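Local coordinates for Alpha/beta hydrolase fold protein (Ochrobactrum, PDB 4G9G), which probably hydrolyses ester bonds, as an AHL-lactonase of the alpha/beta hydrolase fold, at residues T10-I15 / Y80-T85. The protein carries 1 engineered substitution. Residues are numbered along the deposited sequence; the frame is centred on the assembly and turned at random. Where two conformers were deposited one is given.
Sequences TSHGRI and YADAMT
His12 reaches from a hairpin turn onto helix 77-90 and lays its imidazole over Ala83. The turn itself is a type I beta turn from Thr10 to Gly13. At its start Thr10 OG1 accepts from His12 N at 3.1 Å, an ST turn, and also bonds to Gly13 O, which takes Thr10 N as well. These bonds hold the turn from which His12 projects. With CG beside the backbone N and anti to the carbonyl carbon (chi1 -71°), the ring extends to the helix, where Ala83 CB sits 3.6 Å from its centroid, a CH-pi contact almost on the ring normal. In the conformer given, Asp82 OD2 lies in plane at the ring's edge, near CE1, and has its salt bridge with Arg73; His12 ND1 makes a weak hydrogen bond to Glu86. Replacing the imidazole with the methyl of an alanine is likely to strip Ala83 of its aromatic cover and leave a gap between turn and helix. Further on, Ile15 packs loosely on Ala83 and Met84. The contact joins the hairpin of strands 4-10 and 13-19, at the edge of the central sheet of the alpha/beta hydrolase fold, to helix 77-90, with helix 71-74 touching His12 and helix 103-114 packing on Tyr80 and Ala81.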
loop_
_atom_site.group_PDB
_atom_site.type_symbol
_atom_site.label_atom_id
_atom_site.label_comp_id
_atom_site.label_asym_id
_atom_site.label_seq_id
_atom_site.Cartn_x
_atom_site.Cartn_y
_atom_site.Cartn_z
ATOM N N THR A 10 11.592 -3.906 -16.030
ATOM C CA THR A 10 10.229 -3.645 -16.478
ATOM C C THR A 10 10.190 -2.410 -17.361
ATOM O O THR A 10 11.173 -1.674 -17.474
ATOM C CB THR A 10 9.223 -3.450 -15.304
ATOM O OG1 THR A 10 9.311 -2.107 -14.801
ATOM C CG2 THR A 10 9.476 -4.457 -14.179
ATOM N N SER A 11 9.040 -2.175 -17.982
ATOM C CA SER A 11 8.890 -1.014 -18.844
ATOM C C SER A 11 9.021 0.291 -18.058
ATOM O O SER A 11 9.298 1.338 -18.644
ATOM C CB SER A 11 7.558 -1.054 -19.599
ATOM O OG SER A 11 6.470 -0.810 -18.726
ATOM N N HIS A 12 8.840 0.222 -16.740
ATOM C CA HIS A 12 8.917 1.393 -15.869
ATOM C C HIS A 12 10.327 1.654 -15.352
ATOM O O HIS A 12 10.605 2.719 -14.797
ATOM C CB HIS A 12 7.981 1.226 -14.668
ATOM C CG HIS A 12 6.534 1.327 -15.016
ATOM N ND1 HIS A 12 5.794 0.254 -15.465
ATOM C CD2 HIS A 12 5.685 2.381 -14.981
ATOM C CE1 HIS A 12 4.554 0.644 -15.691
ATOM N NE2 HIS A 12 4.463 1.932 -15.417
ATOM N N GLY A 13 11.214 0.683 -15.532
ATOM C CA GLY A 13 12.540 0.742 -14.948
ATOM C C GLY A 13 12.850 -0.558 -14.232
ATOM O O GLY A 13 12.110 -1.536 -14.347
ATOM N N ARG A 14 13.943 -0.578 -13.483
ATOM C CA ARG A 14 14.337 -1.798 -12.797
ATOM C C ARG A 14 13.682 -1.818 -11.421
ATOM O O ARG A 14 13.917 -0.928 -10.605
ATOM C CB ARG A 14 15.857 -1.881 -12.684
ATOM C CG ARG A 14 16.361 -3.261 -12.315
ATOM C CD ARG A 14 17.874 -3.294 -12.210
ATOM N NE ARG A 14 18.358 -2.413 -11.153
ATOM C CZ ARG A 14 19.112 -1.339 -11.359
ATOM N NH1 ARG A 14 19.485 -1.008 -12.588
ATOM N NH2 ARG A 14 19.503 -0.601 -10.329
ATOM N N ILE A 15 12.853 -2.823 -11.166
ATOM C CA ILE A 15 12.075 -2.865 -9.932
ATOM C C ILE A 15 12.597 -3.928 -8.976
ATOM O O ILE A 15 12.678 -5.107 -9.320
ATOM C CB ILE A 15 10.573 -3.082 -10.224
ATOM C CG1 ILE A 15 10.014 -1.876 -10.982
ATOM C CG2 ILE A 15 9.787 -3.301 -8.938
ATOM C CD1 ILE A 15 8.547 -1.992 -11.340
ATOM N N TYR A 80 1.406 3.537 -10.971
ATOM C CA TYR A 80 1.963 2.546 -10.059
ATOM C C TYR A 80 1.190 1.228 -10.134
ATOM O O TYR A 80 1.790 0.148 -10.029
ATOM C CB TYR A 80 1.907 3.069 -8.630
ATOM C CG TYR A 80 2.862 4.196 -8.274
ATOM C CD1 TYR A 80 4.211 4.134 -8.593
ATOM C CD2 TYR A 80 2.399 5.313 -7.593
ATOM C CE1 TYR A 80 5.081 5.173 -8.225
ATOM C CE2 TYR A 80 3.247 6.332 -7.223
ATOM C CZ TYR A 80 4.584 6.251 -7.536
ATOM O OH TYR A 80 5.437 7.279 -7.169
ATOM N N ALA A 81 -0.130 1.309 -10.291
ATOM C CA ALA A 81 -0.947 0.108 -10.450
ATOM C C ALA A 81 -0.531 -0.623 -11.715
ATOM O O ALA A 81 -0.438 -1.851 -11.725
ATOM C CB ALA A 81 -2.431 0.447 -10.496
ATOM N N ASP A 82 -0.265 0.131 -12.770
ATOM C CA ASP A 82 0.205 -0.461 -14.003
ATOM C C ASP A 82 1.564 -1.150 -13.813
ATOM O O ASP A 82 1.789 -2.244 -14.332
ATOM C CB ASP A 82 0.288 0.594 -15.094
ATOM C CG ASP A 82 0.635 0.000 -16.407
ATOM O OD1 ASP A 82 -0.213 -0.745 -16.933
ATOM O OD2 ASP A 82 1.752 0.251 -16.893
ATOM N N ALA A 83 2.464 -0.516 -13.069
ATOM C CA ALA A 83 3.763 -1.113 -12.774
ATOM C C ALA A 83 3.652 -2.394 -11.948
ATOM O O ALA A 83 4.332 -3.391 -12.230
ATOM C CB ALA A 83 4.680 -0.108 -12.079
ATOM N N MET A 84 2.809 -2.376 -10.920
ATOM C CA MET A 84 2.667 -3.554 -10.067
ATOM C C MET A 84 1.994 -4.691 -10.829
ATOM O O MET A 84 2.328 -5.858 -10.639
ATOM C CB MET A 84 1.909 -3.217 -8.784
ATOM C CG MET A 84 2.665 -2.255 -7.865
ATOM S SD MET A 84 4.289 -2.859 -7.318
ATOM C CE MET A 84 5.378 -2.039 -8.481
ATOM N N THR A 85 1.071 -4.348 -11.718
ATOM C CA THR A 85 0.434 -5.349 -12.560
ATOM C C THR A 85 1.468 -6.007 -13.478
ATOM O O THR A 85 1.476 -7.238 -13.634
ATOM C CB THR A 85 -0.733 -4.755 -13.353
ATOM O OG1 THR A 85 -1.687 -4.201 -12.439
ATOM C CG2 THR A 85 -1.418 -5.825 -14.178
#